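Local atomic coordinates of DyP-type peroxidase (Pleurotus ostreatus PC15, PDB entry 6FSK), a protein that carries heme b and, as a fungal dye-decolorizing peroxidase, probably uses hydrogen peroxide to oxidise dyes and, at a non-canonical site, manganese(II). Residues H394-Q397 with E398-N402; A410-A414 with G415-P419. The protein carries 1 engineered substitution. All coordinates share one frame; numbering follows the deposited sequence.

In the fold
Contacts 1 and 2 come in series along the chain. H394-N402 covers most of helix 393-401 and the residue after it, soon after strand 379-386 of the antiparallel sheet, and A410-P419 runs from helix 408-412 into the loop that follows it. Their centres are about 20 Å apart and their nearest atoms about 6 Å, without touching. Both lie on the same side of the chain's centre, at about 13 Å for contact 1 and 30 Å for contact 2. Contact 1 lies against the heme: I396 and Q397 touch it, and A401 is close to the axial ligand H329. Contact 2 is a surface turn where the chain leaves helix 408-412.

Contact 1 (H394-Q397 with E398-N402)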
loop_
_atom_site.group_PDB
_atom_site.type_symbol
_atom_site.label_atom_id
_atom_site.label_comp_id
_atom_site.label_asym_id
_atom_site.label_seq_id
_atom_site.Cartn_x
_atom_site.Cartn_y
_atom_site.Cartn_z
ATOM N N HIS A 394 1.823 2.021 -9.806
ATOM C CA HIS A 394 1.001 2.080 -11.011
ATOM C C HIS A 394 1.084 0.783 -11.821
ATOM O O HIS A 394 0.064 0.347 -12.358
ATOM C CB HIS A 394 1.470 3.282 -11.865
ATOM C CG HIS A 394 0.673 3.469 -13.122
ATOM N ND1 HIS A 394 0.790 2.641 -14.229
ATOM C CD2 HIS A 394 -0.281 4.374 -13.418
ATOM C CE1 HIS A 394 -0.027 3.087 -15.178
ATOM N NE2 HIS A 394 -0.735 4.090 -14.670
ATOM N N PHE A 395 2.304 0.301 -12.028
ATOM C CA PHE A 395 2.540 -0.895 -12.809
ATOM C C PHE A 395 1.820 -2.100 -12.193
ATOM O O PHE A 395 1.125 -2.887 -12.882
ATOM C CB PHE A 395 4.010 -1.129 -12.974
ATOM C CG PHE A 395 4.316 -2.173 -13.990
ATOM C CD1 PHE A 395 4.399 -3.464 -13.637
ATOM C CD2 PHE A 395 4.558 -1.786 -15.328
ATOM C CE1 PHE A 395 4.739 -4.477 -14.569
ATOM C CE2 PHE A 395 4.818 -2.760 -16.255
ATOM C CZ PHE A 395 4.956 -4.092 -15.873
ATOM N N ILE A 396 1.931 -2.241 -10.884
ATOM C CA ILE A 396 1.319 -3.318 -10.185
ATOM C C ILE A 396 -0.178 -3.298 -10.444
ATOM O O ILE A 396 -0.781 -4.359 -10.718
ATOM C CB ILE A 396 1.560 -3.276 -8.669
ATOM C CG1 ILE A 396 3.053 -3.521 -8.283
ATOM C CG2 ILE A 396 0.728 -4.302 -7.901
ATOM C CD1 ILE A 396 3.430 -3.057 -6.882
ATOM N N GLN A 397 -0.774 -2.130 -10.241
ATOM C CA GLN A 397 -2.204 -2.019 -10.434
ATOM C C GLN A 397 -2.613 -2.328 -11.833
ATOM O O GLN A 397 -3.505 -3.175 -12.081
ATOM C CB GLN A 397 -2.657 -0.644 -10.036
ATOM C CG GLN A 397 -4.207 -0.405 -10.086
ATOM C CD GLN A 397 -4.919 -1.111 -8.928
ATOM O OE1 GLN A 397 -4.617 -0.904 -7.789
ATOM N NE2 GLN A 397 -5.780 -2.068 -9.275
ATOM N N GLU A 398 -1.983 -1.656 -12.828
ATOM C CA GLU A 398 -2.469 -1.765 -14.210
ATOM C C GLU A 398 -2.035 -3.026 -14.883
ATOM O O GLU A 398 -2.831 -3.678 -15.597
ATOM C CB GLU A 398 -1.946 -0.592 -15.021
ATOM C CG GLU A 398 -2.469 -0.567 -16.435
ATOM C CD GLU A 398 -1.899 0.469 -17.366
ATOM O OE1 GLU A 398 -0.833 1.109 -17.096
ATOM O OE2 GLU A 398 -2.626 0.598 -18.440
ATOM N N SER A 399 -0.757 -3.340 -14.767
ATOM C CA SER A 399 -0.158 -4.432 -15.515
ATOM C C SER A 399 -0.293 -5.814 -14.907
ATOM O O SER A 399 -0.214 -6.803 -15.613
ATOM C CB SER A 399 1.279 -4.129 -15.893
ATOM O OG SER A 399 1.333 -3.121 -16.933
ATOM N N TRP A 400 -0.514 -5.907 -13.605
ATOM C CA TRP A 400 -0.616 -7.169 -12.885
ATOM C C TRP A 400 -2.063 -7.384 -12.374
ATOM O O TRP A 400 -2.743 -8.267 -12.879
ATOM C CB TRP A 400 0.425 -7.250 -11.765
ATOM C CG TRP A 400 1.839 -7.323 -12.286
ATOM C CD1 TRP A 400 2.274 -7.493 -13.621
ATOM C CD2 TRP A 400 3.038 -7.263 -11.472
ATOM N NE1 TRP A 400 3.667 -7.536 -13.643
ATOM C CE2 TRP A 400 4.138 -7.446 -12.347
ATOM C CE3 TRP A 400 3.267 -7.048 -10.101
ATOM C CZ2 TRP A 400 5.469 -7.367 -11.868
ATOM C CZ3 TRP A 400 4.529 -7.042 -9.629
ATOM C CH2 TRP A 400 5.644 -7.244 -10.536
ATOM N N ALA A 401 -2.507 -6.609 -11.390
ATOM C CA ALA A 401 -3.830 -6.786 -10.764
ATOM C C ALA A 401 -4.978 -6.657 -11.766
ATOM O O ALA A 401 -5.915 -7.473 -11.705
ATOM C CB ALA A 401 -4.018 -5.805 -9.621
ATOM N N ASN A 402 -4.910 -5.710 -12.666
ATOM C CA ASN A 402 -6.014 -5.433 -13.574
ATOM C C ASN A 402 -5.949 -6.319 -14.847
ATOM O O ASN A 402 -6.796 -6.184 -15.737
ATOM C CB ASN A 402 -5.963 -3.978 -14.056
ATOM C CG ASN A 402 -6.255 -2.939 -13.019
ATOM O OD1 ASN A 402 -6.568 -3.233 -11.827
ATOM N ND2 ASN A 402 -6.270 -1.705 -13.485
#
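F395 sets one ring face over S399 and its ring edge against W400; these residues, four and five further on, meet it from two directions. This cluster is the tight part of the contact. S399 CB sits 3.6 Å from the F395 ring centroid, close to the ring normal, which fits a CH-pi contact. With its ring plane turned 82° from that of W400, F395 brings its edge onto the indole in a T-shaped stack, CE1 lying 3.4 Å from W400 NE1. F395 also makes a cation-pi contact with R351, and W400 stacks on F406.

I396 CG1 meets W400 CE3 more lightly and obliquely, at 4.0 Å. I396 O accepts from A401 N at 2.9 Å. It also takes W400 N at 3.3 Å, a donor above the carbonyl plane. The A401 bond, like that from N402 N to Q397 O, spans five residues and marks a pi-type widening of the helix.

The H394/E398 side is looser: it rests on the bond from E398 N to H394 O, and both side chains lie along helix 102-109, at I108.

Q397 bends at chi2 (74°), which carries NE2 to N402 OD1 at 2.9 Å, in the Q397 amide plane but 30° out of the N402 carbonyl plane. Q397 NE2 also donates to I431 O, and N402 OD1 accepts from Q433 N, which satisfies the buried NE2 and restrains the amide's rotation beside the heme.

Contact 2 (A410-A414 with G415-P419); sequences AVTSA and GPIPP
V411, at chi1 -66°, places CG2 between its backbone N and carbonyl carbon, and I417, at chi1 -61° with an extended chain beyond, reaches back to meet it. The two side chains cross at about a right angle, and V411 CG2 touches I417 CD1 at 3.7 Å. I417 CD1 also lies 3.8 Å from V411 O and 4.2 Å from T412 CG2, so the end of I417 rests against the last part of the helix. L420 also touches V411.

This is a helix C-terminus running into a proline-rich loop. Two bonds, each from an N-H to the carbonyl three residues earlier, close the turns at the exit: A414 N to V411 O at 3.3 Å and G415 N to T412 O, also 3.3 Å, the latter with its donor well above the carbonyl plane. G415 is the first residue to leave helical geometry, with a positive phi of 165°, and its extended backbone leads the chain out of the turn into P416. On the way, G415 O comes 3.4 Å from T412 CA in a CA-H...O contact.

The hydroxyls turn back to the helix: S413 OG donates to A410 O at 2.6 Å, while T412 OG1 is hydrogen-bonded to V408 O. Outside the turn, A414 packs on P343 and L344, and S413 on L344.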
loop_
_atom_site.group_PDB
_atom_site.type_symbol
_atom_site.label_atom_id
_atom_site.label_comp_id
_atom_site.label_asym_id
_atom_site.label_seq_id
_atom_site.Cartn_x
_atom_site.Cartn_y
_atom_site.Cartn_z
ATOM N N ALA A 410 3.022 -12.951 -19.478
ATOM C CA ALA A 410 4.419 -12.587 -19.276
ATOM C C ALA A 410 5.312 -13.745 -19.528
ATOM O O ALA A 410 6.355 -13.564 -20.233
ATOM C CB ALA A 410 4.654 -12.090 -17.878
ATOM N N VAL A 411 4.977 -14.928 -19.010
ATOM C CA VAL A 411 5.897 -16.053 -19.193
ATOM C C VAL A 411 5.808 -16.694 -20.585
ATOM O O VAL A 411 6.814 -17.179 -21.110
ATOM C CB VAL A 411 5.845 -17.144 -18.147
ATOM C CG1 VAL A 411 6.297 -16.600 -16.845
ATOM C CG2 VAL A 411 4.445 -17.779 -18.038
ATOM N N THR A 412 4.641 -16.684 -21.208
ATOM C CA THR A 412 4.532 -17.237 -22.572
ATOM C C THR A 412 5.091 -16.270 -23.603
ATOM O O THR A 412 5.362 -16.712 -24.730
ATOM C CB THR A 412 3.107 -17.655 -22.913
ATOM O OG1 THR A 412 2.278 -16.520 -22.817
ATOM C CG2 THR A 412 2.667 -18.779 -22.001
ATOM N N SER A 413 5.426 -15.020 -23.214
ATOM C CA SER A 413 6.156 -14.092 -24.099
ATOM C C SER A 413 7.490 -14.753 -24.547
ATOM O O SER A 413 7.927 -14.462 -25.634
ATOM C CB SER A 413 6.450 -12.747 -23.440
ATOM O OG SER A 413 7.451 -12.913 -22.467
ATOM N N ALA A 414 8.082 -15.597 -23.693
ATOM C CA ALA A 414 9.438 -16.115 -23.897
ATOM C C ALA A 414 9.459 -17.422 -24.668
ATOM O O ALA A 414 10.502 -17.813 -25.152
ATOM C CB ALA A 414 10.129 -16.283 -22.549
ATOM N N GLY A 415 8.317 -18.104 -24.797
ATOM C CA GLY A 415 8.339 -19.460 -25.398
ATOM C C GLY A 415 7.018 -20.120 -25.091
ATOM O O GLY A 415 6.311 -19.667 -24.188
ATOM N N PRO A 416 6.666 -21.159 -25.854
ATOM C CA PRO A 416 5.392 -21.811 -25.577
ATOM C C PRO A 416 5.523 -22.676 -24.332
ATOM O O PRO A 416 6.520 -23.300 -24.102
ATOM C CB PRO A 416 5.179 -22.682 -26.834
ATOM C CG PRO A 416 6.600 -23.066 -27.235
ATOM C CD PRO A 416 7.465 -21.859 -26.898
ATOM N N ILE A 417 4.488 -22.671 -23.499
ATOM C CA ILE A 417 4.405 -23.440 -22.310
ATOM C C ILE A 417 3.035 -24.163 -22.367
ATOM O O ILE A 417 1.987 -23.580 -22.017
ATOM C CB ILE A 417 4.457 -22.529 -21.050
ATOM C CG1 ILE A 417 5.767 -21.766 -21.022
ATOM C CG2 ILE A 417 4.422 -23.353 -19.763
ATOM C CD1 ILE A 417 5.839 -20.640 -19.967
ATOM N N PRO A 418 3.015 -25.420 -22.881
ATOM C CA PRO A 418 1.781 -26.107 -23.107
ATOM C C PRO A 418 0.840 -26.247 -21.885
ATOM O O PRO A 418 -0.405 -26.125 -22.084
ATOM C CB PRO A 418 2.236 -27.459 -23.641
ATOM C CG PRO A 418 3.548 -27.118 -24.334
ATOM C CD PRO A 418 4.186 -26.064 -23.511
ATOM N N PRO A 419 1.389 -26.446 -20.648
ATOM C CA PRO A 419 0.454 -26.504 -19.485
ATOM C C PRO A 419 -0.290 -25.238 -19.239
ATOM O O PRO A 419 -1.254 -25.301 -18.458
ATOM C CB PRO A 419 1.391 -26.759 -18.312
ATOM C CG PRO A 419 2.593 -27.352 -18.889
ATOM C CD PRO A 419 2.752 -26.800 -20.236
#